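SPbeta prophage-derived aminoglycoside N(3')-acetyltransferase-like protein YokD (PDB 2NYG) binds coenzyme A as a probable N-acetyltransferase of the aminoglycoside-modifying family and may contribute to antibiotic resistance. Local coordinates at residues Y189-Q194 against W262-D267; L151-G156 against Y214-F219; Q229-E234 against T253-F258; P69-E74 against P131-V136; A100-Y105 against P202-G207. One frame throughout, in Å; residues are numbered along the deposited sequence.

Contact 1 (Y189-Q194 against W262-D267)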
# COMPACT_ATOMS: atom_id res chain seq x y z
N TYR A 189 20.96 -8.76 20.73
CA TYR A 189 22.34 -8.55 20.28
C TYR A 189 23.22 -8.08 21.46
O TYR A 189 24.40 -7.74 21.28
CB TYR A 189 22.40 -7.49 19.17
CG TYR A 189 21.66 -7.83 17.89
CD1 TYR A 189 20.28 -7.67 17.80
CD2 TYR A 189 22.35 -8.23 16.75
CE1 TYR A 189 19.60 -7.90 16.61
CE2 TYR A 189 21.68 -8.46 15.54
CZ TYR A 189 20.30 -8.29 15.49
OH TYR A 189 19.62 -8.48 14.31
N ARG A 190 22.65 -8.08 22.66
CA ARG A 190 23.36 -7.66 23.86
C ARG A 190 23.40 -8.76 24.92
O ARG A 190 23.66 -8.48 26.09
CB ARG A 190 22.69 -6.40 24.41
CG ARG A 190 22.62 -5.29 23.37
CD ARG A 190 21.85 -4.04 23.82
NE ARG A 190 22.14 -2.93 22.91
CZ ARG A 190 21.60 -1.72 22.98
NH1 ARG A 190 20.71 -1.43 23.92
NH2 ARG A 190 21.97 -0.78 22.12
N ILE A 191 23.16 -10.01 24.51
CA ILE A 191 23.15 -11.15 25.43
C ILE A 191 24.11 -12.27 25.03
O ILE A 191 24.50 -12.37 23.87
CB ILE A 191 21.74 -11.74 25.57
CG1 ILE A 191 21.25 -12.31 24.24
CG2 ILE A 191 20.80 -10.68 26.11
CD1 ILE A 191 20.14 -13.33 24.37
N PRO A 192 24.50 -13.12 25.99
CA PRO A 192 25.43 -14.25 25.78
C PRO A 192 25.00 -15.25 24.71
O PRO A 192 25.81 -15.74 23.92
CB PRO A 192 25.51 -14.89 27.16
CG PRO A 192 25.33 -13.71 28.06
CD PRO A 192 24.18 -12.98 27.42
N TYR A 193 23.71 -15.57 24.70
CA TYR A 193 23.18 -16.50 23.74
C TYR A 193 23.13 -15.88 22.35
O TYR A 193 22.77 -14.72 22.20
CB TYR A 193 21.79 -16.92 24.16
CG TYR A 193 21.10 -17.74 23.12
CD1 TYR A 193 21.58 -19.00 22.77
CD2 TYR A 193 19.99 -17.25 22.44
CE1 TYR A 193 20.98 -19.75 21.77
CE2 TYR A 193 19.37 -17.98 21.45
CZ TYR A 193 19.87 -19.24 21.11
OH TYR A 193 19.29 -19.98 20.10
N GLN A 194 23.49 -16.66 21.34
CA GLN A 194 23.47 -16.20 19.95
C GLN A 194 23.57 -17.29 18.92
O GLN A 194 24.62 -17.86 18.73
CB GLN A 194 24.62 -15.23 19.67
CG GLN A 194 24.31 -13.79 19.94
CD GLN A 194 25.35 -12.86 19.37
OE1 GLN A 194 25.20 -11.65 19.44
NE2 GLN A 194 26.42 -13.42 18.80
N TRP A 262 15.94 -9.88 31.28
CA TRP A 262 15.06 -11.04 31.29
C TRP A 262 15.76 -12.16 30.51
O TRP A 262 15.81 -13.30 30.97
CB TRP A 262 13.72 -10.69 30.63
CG TRP A 262 12.69 -11.76 30.75
CD1 TRP A 262 11.66 -11.80 31.65
CD2 TRP A 262 12.55 -12.92 29.92
NE1 TRP A 262 10.89 -12.92 31.43
CE2 TRP A 262 11.41 -13.63 30.38
CE3 TRP A 262 13.27 -13.44 28.84
CZ2 TRP A 262 10.98 -14.82 29.79
CZ3 TRP A 262 12.85 -14.62 28.26
CH2 TRP A 262 11.71 -15.30 28.73
N PHE A 263 16.29 -11.85 29.34
CA PHE A 263 17.00 -12.83 28.52
C PHE A 263 18.25 -13.37 29.23
O PHE A 263 18.44 -14.58 29.31
CB PHE A 263 17.44 -12.23 27.18
CG PHE A 263 16.34 -12.09 26.16
CD1 PHE A 263 15.50 -13.16 25.89
CD2 PHE A 263 16.18 -10.91 25.44
CE1 PHE A 263 14.51 -13.05 24.92
CE2 PHE A 263 15.19 -10.80 24.47
CZ PHE A 263 14.36 -11.87 24.21
N ILE A 264 19.10 -12.47 29.71
CA ILE A 264 20.34 -12.87 30.38
C ILE A 264 20.13 -13.80 31.56
O ILE A 264 20.79 -14.84 31.68
CB ILE A 264 21.13 -11.62 30.88
CG1 ILE A 264 21.62 -10.80 29.69
CG2 ILE A 264 22.32 -12.06 31.72
CD1 ILE A 264 22.40 -9.55 30.09
N ASN A 265 19.21 -13.42 32.44
CA ASN A 265 18.94 -14.22 33.63
C ASN A 265 18.04 -15.41 33.39
O ASN A 265 17.85 -16.24 34.28
CB ASN A 265 18.33 -13.33 34.72
CG ASN A 265 19.34 -12.35 35.32
OD1 ASN A 265 20.45 -12.74 35.67
ND2 ASN A 265 18.95 -11.08 35.43
N ASN A 266 17.48 -15.53 32.20
CA ASN A 266 16.61 -16.65 31.97
C ASN A 266 17.29 -17.76 31.19
O ASN A 266 16.80 -18.87 31.20
CB ASN A 266 15.38 -16.21 31.23
CG ASN A 266 14.09 -16.47 31.99
OD1 ASN A 266 13.80 -15.83 33.00
ND2 ASN A 266 13.31 -17.40 31.50
N ASP A 267 18.39 -17.46 30.48
CA ASP A 267 19.10 -18.52 29.76
C ASP A 267 20.28 -18.97 30.62
O ASP A 267 20.85 -20.03 30.39
CB ASP A 267 19.65 -18.07 28.39
CG ASP A 267 18.62 -17.34 27.55
OD1 ASP A 267 17.42 -17.75 27.60
OD2 ASP A 267 19.00 -16.38 26.83
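F263 meets I191 mainly through its CB: the methyl CG2 of I191 lies 3.9 Å from CB of F263, and CD1 of I191 is nearly as close, nearing the ring obliquely as well. The F263 side chain also touches F224 of helix 224-234. I191 has CG1 between the backbone N and the carbonyl carbon (chi1 64°), which leaves CG2 anti to the carbonyl carbon; this branch reaches both F263 and the next helix residue. There I264 slides past I191 in the opposite direction, its CG1 3.7 Å from I191 CG2. The same I264 CG1 touches P192 CD at 4.1 Å, the two side chains crossing at about a right angle. What is joined here is the last part of helix 252-268, near the end of the chain, and the loop that leads from helix 183-187 into strand 196-201, an outer strand of the small antiparallel sheet. On the loop side R190 turns its guanidinium away, to a salt bridge with E157 and a cation-pi contact with Y165. Farther along the helix D267 closes the contact at a more exposed place. Its OD2 lies 3.9 Å from Y193 CB and 4.1 Å from I191 CD1, while its charge is met by a salt bridge to R220 NH2. R220 also packs against I191, Y193 and F263.

Contact 2 (L151-G156 against Y214-F219)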
# COMPACT_ATOMS: atom_id res chain seq x y z
N LEU A 151 23.69 -4.33 6.10
CA LEU A 151 22.99 -5.58 5.84
C LEU A 151 23.11 -6.57 7.00
O LEU A 151 22.13 -7.14 7.45
CB LEU A 151 23.52 -6.22 4.57
CG LEU A 151 22.71 -7.41 4.08
CD1 LEU A 151 21.30 -6.96 3.74
CD2 LEU A 151 23.38 -8.00 2.86
N GLU A 152 24.34 -6.77 7.45
CA GLU A 152 24.66 -7.69 8.54
C GLU A 152 24.05 -7.27 9.87
O GLU A 152 24.28 -6.16 10.35
CB GLU A 152 26.18 -7.79 8.69
CG GLU A 152 26.65 -8.93 9.57
CD GLU A 152 28.17 -9.04 9.63
OE1 GLU A 152 28.80 -8.20 10.32
OE2 GLU A 152 28.73 -9.96 8.99
N PHE A 153 23.27 -8.18 10.45
CA PHE A 153 22.59 -7.95 11.71
C PHE A 153 21.49 -6.94 11.46
O PHE A 153 20.33 -7.31 11.38
CB PHE A 153 23.61 -7.48 12.75
CG PHE A 153 24.69 -8.49 13.03
CD1 PHE A 153 26.04 -8.14 13.01
CD2 PHE A 153 24.35 -9.83 13.26
CE1 PHE A 153 27.03 -9.11 13.21
CE2 PHE A 153 25.33 -10.80 13.46
CZ PHE A 153 26.67 -10.44 13.44
N GLY A 154 21.86 -5.68 11.32
CA GLY A 154 20.87 -4.65 11.03
C GLY A 154 19.48 -4.81 11.64
O GLY A 154 18.47 -4.89 10.96
N LEU A 155 19.45 -4.84 12.97
CA LEU A 155 18.25 -4.95 13.76
C LEU A 155 18.89 -4.91 15.14
O LEU A 155 18.23 -4.92 16.19
CB LEU A 155 17.52 -6.27 13.48
CG LEU A 155 16.07 -6.35 14.00
CD1 LEU A 155 15.40 -4.98 13.89
CD2 LEU A 155 15.29 -7.39 13.21
N GLY A 156 20.21 -4.84 15.10
CA GLY A 156 21.02 -4.74 16.29
C GLY A 156 21.67 -3.37 16.28
O GLY A 156 21.07 -2.40 15.82
N TYR A 214 24.34 -12.87 3.87
CA TYR A 214 24.81 -12.16 5.04
C TYR A 214 24.46 -12.98 6.29
O TYR A 214 23.64 -13.92 6.23
CB TYR A 214 24.16 -10.77 5.10
CG TYR A 214 22.64 -10.79 5.15
CD1 TYR A 214 21.96 -10.36 6.29
CD2 TYR A 214 21.89 -11.25 4.07
CE1 TYR A 214 20.57 -10.39 6.36
CE2 TYR A 214 20.50 -11.28 4.12
CZ TYR A 214 19.85 -10.85 5.27
OH TYR A 214 18.48 -10.88 5.34
N LYS A 215 25.10 -12.64 7.40
CA LYS A 215 24.86 -13.34 8.65
C LYS A 215 23.82 -12.59 9.46
O LYS A 215 23.73 -11.37 9.38
CB LYS A 215 26.17 -13.50 9.42
CG LYS A 215 27.19 -14.39 8.71
CD LYS A 215 28.47 -14.57 9.51
CE LYS A 215 29.42 -15.56 8.83
NZ LYS A 215 28.73 -16.84 8.52
N GLU A 216 23.05 -13.33 10.24
CA GLU A 216 21.99 -12.76 11.06
C GLU A 216 21.66 -13.64 12.25
O GLU A 216 21.87 -14.85 12.21
CB GLU A 216 20.73 -12.60 10.20
CG GLU A 216 19.62 -11.86 10.90
CD GLU A 216 20.00 -10.43 11.16
OE1 GLU A 216 19.92 -9.62 10.21
OE2 GLU A 216 20.40 -10.12 12.31
N LEU A 217 21.13 -13.06 13.31
CA LEU A 217 20.75 -13.84 14.48
C LEU A 217 19.42 -14.57 14.23
O LEU A 217 18.55 -14.09 13.49
CB LEU A 217 20.60 -12.93 15.70
CG LEU A 217 21.86 -12.19 16.12
CD1 LEU A 217 21.60 -11.41 17.39
CD2 LEU A 217 22.99 -13.20 16.32
N GLU A 218 19.26 -15.75 14.82
CA GLU A 218 18.02 -16.49 14.66
C GLU A 218 17.18 -16.05 15.84
O GLU A 218 17.22 -16.64 16.91
CB GLU A 218 18.25 -18.00 14.70
CG GLU A 218 16.97 -18.77 14.57
CD GLU A 218 17.16 -20.27 14.43
OE1 GLU A 218 17.93 -20.70 13.55
OE2 GLU A 218 16.53 -21.01 15.21
N PHE A 219 16.41 -14.99 15.62
CA PHE A 219 15.58 -14.41 16.66
C PHE A 219 14.64 -15.34 17.38
O PHE A 219 14.24 -16.36 16.85
CB PHE A 219 14.81 -13.25 16.07
CG PHE A 219 15.68 -12.23 15.41
CD1 PHE A 219 15.37 -11.73 14.15
CD2 PHE A 219 16.83 -11.77 16.04
CE1 PHE A 219 16.19 -10.80 13.54
CE2 PHE A 219 17.65 -10.85 15.44
CZ PHE A 219 17.33 -10.36 14.18
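OE2 of E216, whose carboxylate is turned to the F153 backbone, is held by two partners. L217 N reaches it at 3.2 Å on the anti side of the carboxylate, and Y189 OH forms the second hydrogen bond. The E216 chain starts anti to the backbone N and bends at chi2 (66°), which carries CD back toward F153. The E216 and F153 side chains slide past each other in opposite directions, OE2 sitting at the ring edge, 4.1 Å from CD2. Backbone pairing between the segments is slight: F153 N gives K215 O a weak hydrogen bond of 3.4 Å. Apolar contacts lie before and after it. L151 places CG over one face of the Y214 ring, 3.9 Å from the centroid, a CH-pi contact offset toward the rim, and its CD2 touches Y214 CB. Farther on, L155 CD2 meets CE1 of F219 at 3.5 Å, the side chains running obliquely to one another. The loop between helices 142-146 and 160-166 thereby lies against the end of strand 208-217, the middle strand of a three-stranded antiparallel sheet; this strand pairs with strand 196-201 through Y214 with R199 and E216 with I197.

Contact 3 (Q229-E234 against T253-F258)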
# COMPACT_ATOMS: atom_id res chain seq x y z
N GLN A 229 5.13 -8.86 29.13
CA GLN A 229 4.26 -9.04 30.27
C GLN A 229 5.03 -8.96 31.59
O GLN A 229 4.48 -8.60 32.63
CB GLN A 229 3.48 -10.36 30.13
CG GLN A 229 2.20 -10.20 29.29
CD GLN A 229 1.49 -11.52 28.96
OE1 GLN A 229 1.35 -12.40 29.80
NE2 GLN A 229 1.00 -11.63 27.72
N ALA A 230 6.32 -9.27 31.53
CA ALA A 230 7.17 -9.23 32.71
C ALA A 230 7.58 -7.76 32.94
O ALA A 230 7.73 -7.30 34.07
CB ALA A 230 8.44 -10.11 32.50
N PHE A 231 7.75 -7.03 31.82
CA PHE A 231 8.13 -5.63 31.86
C PHE A 231 7.03 -4.85 32.54
O PHE A 231 7.28 -3.86 33.19
CB PHE A 231 8.31 -5.14 30.42
CG PHE A 231 8.79 -3.71 30.30
CD1 PHE A 231 10.05 -3.34 30.76
CD2 PHE A 231 8.00 -2.75 29.67
CE1 PHE A 231 10.50 -2.05 30.59
CE2 PHE A 231 8.45 -1.46 29.50
CZ PHE A 231 9.69 -1.11 29.96
N GLU A 232 5.80 -5.30 32.36
CA GLU A 232 4.63 -4.64 32.90
C GLU A 232 4.44 -4.80 34.38
O GLU A 232 3.62 -4.13 34.96
CB GLU A 232 3.38 -5.20 32.23
CG GLU A 232 2.79 -4.37 31.10
CD GLU A 232 1.56 -5.05 30.44
OE1 GLU A 232 1.19 -6.17 30.90
OE2 GLU A 232 0.97 -4.47 29.48
N ALA A 233 5.16 -5.73 34.98
CA ALA A 233 5.01 -5.97 36.40
C ALA A 233 5.42 -4.75 37.21
O ALA A 233 4.68 -4.31 38.08
CB ALA A 233 5.85 -7.17 36.81
N GLU A 234 6.56 -4.16 36.85
CA GLU A 234 7.11 -3.03 37.60
C GLU A 234 7.52 -1.79 36.81
O GLU A 234 8.11 -0.88 37.37
CB GLU A 234 8.32 -3.51 38.38
CG GLU A 234 8.01 -4.64 39.34
CD GLU A 234 9.21 -5.09 40.13
OE1 GLU A 234 10.15 -5.67 39.54
OE2 GLU A 234 9.21 -4.87 41.36
N THR A 253 13.98 2.64 25.24
CA THR A 253 15.24 2.39 25.93
C THR A 253 15.01 1.53 27.18
O THR A 253 15.79 0.64 27.50
CB THR A 253 15.88 3.71 26.35
OG1 THR A 253 16.09 4.51 25.19
CG2 THR A 253 17.19 3.46 27.04
N GLU A 254 13.93 1.82 27.87
CA GLU A 254 13.55 1.13 29.09
C GLU A 254 13.13 -0.29 28.78
O GLU A 254 13.38 -1.22 29.55
CB GLU A 254 12.41 1.91 29.72
CG GLU A 254 11.95 1.53 31.09
CD GLU A 254 11.15 2.66 31.72
OE1 GLU A 254 10.25 2.39 32.54
OE2 GLU A 254 11.44 3.83 31.41
N ALA A 255 12.48 -0.47 27.64
CA ALA A 255 12.01 -1.78 27.22
C ALA A 255 13.18 -2.64 26.77
O ALA A 255 13.25 -3.82 27.10
CB ALA A 255 10.98 -1.63 26.09
N VAL A 256 14.09 -2.07 26.02
CA VAL A 256 15.22 -2.86 25.56
C VAL A 256 16.05 -3.36 26.74
O VAL A 256 16.38 -4.55 26.82
CB VAL A 256 16.14 -2.07 24.58
CG1 VAL A 256 17.29 -2.95 24.12
CG2 VAL A 256 15.35 -1.61 23.37
N ASP A 257 16.35 -2.46 27.66
CA ASP A 257 17.15 -2.82 28.81
C ASP A 257 16.57 -3.97 29.60
O ASP A 257 17.29 -4.89 29.95
CB ASP A 257 17.37 -1.61 29.73
CG ASP A 257 18.29 -0.58 29.10
OD1 ASP A 257 19.04 -0.95 28.17
OD2 ASP A 257 18.26 0.59 29.55
N PHE A 258 15.26 -3.93 29.85
CA PHE A 258 14.59 -4.99 30.59
C PHE A 258 14.63 -6.30 29.82
O PHE A 258 14.81 -7.36 30.41
CB PHE A 258 13.13 -4.62 30.86
CG PHE A 258 12.41 -5.62 31.71
CD1 PHE A 258 12.46 -5.53 33.10
CD2 PHE A 258 11.69 -6.66 31.12
CE1 PHE A 258 11.80 -6.47 33.89
CE2 PHE A 258 11.03 -7.60 31.90
CZ PHE A 258 11.08 -7.51 33.29
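A230 sets its CB in the plane of the F258 ring, at the edge, 3.7 Å from CE2. One residue on, F231 carries most of the contact. Its CA lies over one face of the F258 ring, 3.8 Å from the centroid, in a CH-pi contact displaced toward the rim. With CG anti to the backbone N (chi1 -176°), the F231 ring then reaches across to the other helix and presents its edge to the face of F258, an offset edge-to-face pair with centroids 5.4 Å apart and planes at 62°. At the far rim of the same ring CE1 lies 3.2 Å from E254 O, and CZ touches E254 CG at 3.7 Å. A255 contributes CB over one face of F231, 4.1 Å from CZ. H235 stacks on F231 and also meets the F258 ring, making an aromatic group of three. The helix axes come within 10.4 Å and cross at 115°; the two phenylalanines make up most of the buried surface. Helices 224-234 and 252-268 bracket, in sequence, the beta-hairpin of strands 238-242 and 245-251 at one edge of the seven-stranded mixed sheet, and here they pack directly on each other.

Contact 4 (P69-E74 against P131-V136)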
# COMPACT_ATOMS: atom_id res chain seq x y z
N PRO A 69 8.16 -0.05 11.53
CA PRO A 69 8.94 -1.13 10.95
C PRO A 69 8.29 -1.41 9.60
O PRO A 69 7.07 -1.43 9.50
CB PRO A 69 8.75 -2.25 11.96
CG PRO A 69 7.36 -2.05 12.39
CD PRO A 69 7.27 -0.56 12.58
N SER A 70 9.10 -1.60 8.56
CA SER A 70 8.54 -1.85 7.24
C SER A 70 9.22 -3.02 6.56
O SER A 70 9.64 -2.94 5.41
CB SER A 70 8.69 -0.60 6.37
OG SER A 70 10.03 -0.15 6.37
N GLN A 71 9.29 -4.13 7.30
CA GLN A 71 9.91 -5.38 6.86
C GLN A 71 9.34 -6.01 5.59
O GLN A 71 8.14 -5.95 5.33
CB GLN A 71 9.83 -6.39 8.00
CG GLN A 71 10.55 -5.96 9.26
CD GLN A 71 10.20 -6.84 10.43
OE1 GLN A 71 9.74 -7.96 10.24
NE2 GLN A 71 10.43 -6.35 11.64
N SER A 72 10.22 -6.63 4.83
CA SER A 72 9.88 -7.30 3.59
C SER A 72 10.59 -8.66 3.62
O SER A 72 11.40 -9.01 2.75
CB SER A 72 10.36 -6.46 2.40
OG SER A 72 11.72 -6.08 2.56
N VAL A 73 10.25 -9.40 4.67
CA VAL A 73 10.79 -10.72 4.97
C VAL A 73 10.73 -11.73 3.82
O VAL A 73 11.50 -12.67 3.79
CB VAL A 73 10.07 -11.29 6.20
CG1 VAL A 73 10.64 -12.64 6.57
CG2 VAL A 73 10.22 -10.34 7.36
N GLU A 74 9.81 -11.52 2.87
CA GLU A 74 9.64 -12.41 1.72
C GLU A 74 10.83 -12.46 0.76
O GLU A 74 10.95 -13.37 -0.05
CB GLU A 74 8.39 -12.03 0.93
CG GLU A 74 7.10 -12.24 1.68
CD GLU A 74 6.60 -10.99 2.34
OE1 GLU A 74 7.40 -10.05 2.52
OE2 GLU A 74 5.41 -10.95 2.69
N PRO A 131 17.00 -5.00 3.14
CA PRO A 131 16.08 -5.82 2.35
C PRO A 131 15.02 -6.61 3.13
O PRO A 131 13.99 -7.03 2.56
CB PRO A 131 17.02 -6.72 1.56
CG PRO A 131 18.13 -6.93 2.53
CD PRO A 131 18.37 -5.53 3.03
N ASN A 132 15.26 -6.81 4.42
CA ASN A 132 14.30 -7.54 5.23
C ASN A 132 13.75 -6.76 6.40
O ASN A 132 12.56 -6.78 6.66
CB ASN A 132 14.92 -8.83 5.78
CG ASN A 132 15.24 -9.84 4.70
OD1 ASN A 132 14.69 -9.81 3.59
ND2 ASN A 132 16.12 -10.77 5.03
N TYR A 133 14.63 -6.06 7.12
CA TYR A 133 14.22 -5.33 8.30
C TYR A 133 14.33 -3.81 8.19
O TYR A 133 14.96 -3.15 9.02
CB TYR A 133 15.04 -5.82 9.48
CG TYR A 133 15.06 -7.33 9.59
CD1 TYR A 133 13.87 -8.06 9.80
CD2 TYR A 133 16.27 -8.04 9.53
CE1 TYR A 133 13.90 -9.45 9.94
CE2 TYR A 133 16.29 -9.43 9.68
CZ TYR A 133 15.10 -10.13 9.88
OH TYR A 133 15.12 -11.49 10.01
N SER A 134 13.72 -3.26 7.15
CA SER A 134 13.76 -1.82 6.95
C SER A 134 12.76 -1.15 7.87
O SER A 134 11.85 -1.78 8.40
CB SER A 134 13.42 -1.47 5.50
OG SER A 134 12.31 -2.22 5.03
N PHE A 135 12.97 0.15 8.06
CA PHE A 135 12.08 0.98 8.86
C PHE A 135 11.74 2.17 7.98
O PHE A 135 12.37 2.41 6.96
CB PHE A 135 12.79 1.46 10.13
CG PHE A 135 12.96 0.40 11.16
CD1 PHE A 135 12.01 0.24 12.17
CD2 PHE A 135 14.07 -0.44 11.14
CE1 PHE A 135 12.18 -0.74 13.16
CE2 PHE A 135 14.25 -1.41 12.11
CZ PHE A 135 13.30 -1.57 13.12
N VAL A 136 10.71 2.89 8.39
CA VAL A 136 10.27 4.07 7.68
C VAL A 136 10.08 5.12 8.75
O VAL A 136 9.62 4.80 9.85
CB VAL A 136 8.95 3.83 6.96
CG1 VAL A 136 9.18 3.03 5.71
CG2 VAL A 136 8.02 3.10 7.88
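S70 and S134 are tied by two hydrogen bonds. S70 N donates to S134 O at 2.8 Å, and S134 OG returns a bond of 2.8 Å to S70 O, coming from above the carbonyl plane. S70 O also accepts from R127 NH2, so this buried oxygen has two donors. Farther on, S72 N donates to N132 O at 3.0 Å. S72 OG sits between the backbone N and the carbonyl carbon (chi1 50°) and donates to P131 O; the very short modelled length of that bond is doubtful at this resolution. Packing contacts lie beside these bonds. Q71 brings CD to the edge of the Y133 ring, 3.9 Å from CD1, its amide standing almost perpendicular to the ring (87°). S70 CB rests on V136 CG1 at 3.7 Å, and P69 CB meets F135 CE1 at 3.9 Å. P69 and F135 form an antiparallel, non-hydrogen-bonded pair with both side chains on the same face, next to H36 and L34 of strand 32-37. This is the junction of strands 65-69 and 135-139 in the central mixed sheet, close to the cofactor, the P69 side chain lying about 5 Å from bound coenzyme A.

Contact 5 (A100-Y105 against P202-G207)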
# COMPACT_ATOMS: atom_id res chain seq x y z
N ALA A 100 15.11 -7.66 -6.99
CA ALA A 100 15.90 -7.11 -5.92
C ALA A 100 15.08 -6.13 -5.08
O ALA A 100 14.09 -5.56 -5.54
CB ALA A 100 17.11 -6.42 -6.49
N TYR A 101 15.52 -5.93 -3.85
CA TYR A 101 14.86 -5.02 -2.92
C TYR A 101 15.11 -3.56 -3.29
O TYR A 101 16.24 -3.18 -3.58
CB TYR A 101 15.38 -5.25 -1.51
CG TYR A 101 14.96 -4.17 -0.53
CD1 TYR A 101 13.66 -4.11 -0.06
CD2 TYR A 101 15.87 -3.18 -0.13
CE1 TYR A 101 13.24 -3.11 0.80
CE2 TYR A 101 15.47 -2.16 0.73
CZ TYR A 101 14.15 -2.12 1.19
OH TYR A 101 13.70 -1.11 2.01
N ASN A 102 14.07 -2.75 -3.26
CA ASN A 102 14.21 -1.34 -3.57
C ASN A 102 13.39 -0.56 -2.55
O ASN A 102 12.19 -0.77 -2.43
CB ASN A 102 13.71 -1.08 -5.00
CG ASN A 102 14.04 0.31 -5.48
OD1 ASN A 102 13.54 1.30 -4.96
ND2 ASN A 102 14.90 0.40 -6.48
N SER A 103 14.04 0.33 -1.80
CA SER A 103 13.34 1.13 -0.79
C SER A 103 12.12 1.85 -1.34
O SER A 103 11.20 2.18 -0.59
CB SER A 103 14.27 2.20 -0.22
OG SER A 103 15.52 1.66 0.14
N ASN A 104 12.09 2.10 -2.64
CA ASN A 104 10.97 2.83 -3.20
C ASN A 104 9.73 2.04 -3.59
O ASN A 104 8.67 2.63 -3.83
CB ASN A 104 11.48 3.69 -4.36
CG ASN A 104 12.57 4.65 -3.92
OD1 ASN A 104 13.73 4.51 -4.29
ND2 ASN A 104 12.20 5.62 -3.09
N TYR A 105 9.84 0.72 -3.64
CA TYR A 105 8.68 -0.06 -4.01
C TYR A 105 8.46 -1.44 -3.42
O TYR A 105 7.35 -1.95 -3.50
CB TYR A 105 8.57 -0.15 -5.54
CG TYR A 105 9.79 -0.65 -6.27
CD1 TYR A 105 10.11 -2.01 -6.30
CD2 TYR A 105 10.60 0.23 -6.98
CE1 TYR A 105 11.21 -2.48 -7.04
CE2 TYR A 105 11.70 -0.22 -7.71
CZ TYR A 105 12.00 -1.57 -7.75
OH TYR A 105 13.08 -2.00 -8.50
N PRO A 202 18.00 -10.62 -2.50
CA PRO A 202 18.23 -9.90 -3.75
C PRO A 202 18.59 -8.45 -3.41
O PRO A 202 17.91 -7.81 -2.63
CB PRO A 202 16.89 -10.00 -4.46
CG PRO A 202 16.35 -11.29 -3.96
CD PRO A 202 16.65 -11.21 -2.49
N ILE A 203 19.67 -7.95 -3.98
CA ILE A 203 20.07 -6.58 -3.71
C ILE A 203 20.66 -5.98 -4.98
O ILE A 203 20.90 -6.69 -5.95
CB ILE A 203 21.12 -6.52 -2.61
CG1 ILE A 203 20.62 -7.28 -1.39
CG2 ILE A 203 21.39 -5.09 -2.23
CD1 ILE A 203 21.70 -7.45 -0.35
N ILE A 204 20.87 -4.67 -4.98
CA ILE A 204 21.45 -4.03 -6.14
C ILE A 204 22.80 -3.44 -5.75
O ILE A 204 22.88 -2.57 -4.87
CB ILE A 204 20.55 -2.90 -6.67
CG1 ILE A 204 19.16 -3.46 -6.98
CG2 ILE A 204 21.15 -2.31 -7.92
CD1 ILE A 204 18.16 -2.39 -7.38
N VAL A 205 23.85 -3.93 -6.39
CA VAL A 205 25.20 -3.44 -6.12
C VAL A 205 25.85 -3.00 -7.42
O VAL A 205 25.87 -3.74 -8.40
CB VAL A 205 26.09 -4.52 -5.48
CG1 VAL A 205 27.40 -3.89 -5.06
CG2 VAL A 205 25.39 -5.14 -4.28
N GLU A 206 26.36 -1.77 -7.42
CA GLU A 206 27.01 -1.23 -8.60
C GLU A 206 25.97 -1.02 -9.70
O GLU A 206 26.30 -0.87 -10.87
CB GLU A 206 28.11 -2.17 -9.09
N GLY A 207 24.70 -1.00 -9.29
CA GLY A 207 23.62 -0.80 -10.24
C GLY A 207 23.25 -2.07 -10.98
O GLY A 207 22.70 -2.01 -12.07
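A100 and P202 pack closely, A100 CA lying 3.4 Å from P202 CB, in the more buried half of the contact. Beside them Y101 N donates to P202 O at 3.3 Å. A100 CB then touches CG1 of I204 at 3.6 Å, which places this methyl between the proline and the short strand. Y101 has CG anti to the backbone N (chi1 168°), and its ring leads away from the 202-207 segment; the hydroxyl bonds S128 O. Strand 204-205 is an outer member of the three-stranded antiparallel sheet. It turns through E206 and G207, both with positive phi, into strand 208-217, with which I203 shares a backbone hydrogen bond at V210. Toward the tip of this hairpin the packing thins. I204 is exposed, and its CD1 comes only within 4.3 Å of Y101 O and 4.4 Å of N102 ND2. From N102 onward the 100-105 segment has internal bonds of its own: N102 OD1 accepts from N104 N at 2.9 Å, in the carbonyl plane on a lone pair, an Asx turn, and N102 O accepts from Y105 N, while N102 N bonds T106 OG1. The end of segment 100-105 faces the other half of the homodimer, where Y105 stacks on Y122 of the second subunit and N104 packs against P123 of that subunit.

How the contacts relate
Contact 4 is the buried one, about 8 Å from the centre of the chain and rich in backbone and serine hydrogen bonds where the chain leaves and enters neighbouring strands of the central sheet. The other four lie farther out and are only partly buried. Contacts 1 and 3 share helix 252-268 and rely on apolar and aromatic packing; contacts 2 and 5 both reach the small antiparallel sheet, through strands 208-217 and 204-205, with one backbone bond each, that of contact 2 weak. Y189 of contact 1 probably bonds E216 of contact 2, L155 of contact 2 packs on Y133 of contact 4, and Y101 of contact 5 on P131. Contacts 3 and 5 lie on opposite sides of the centre.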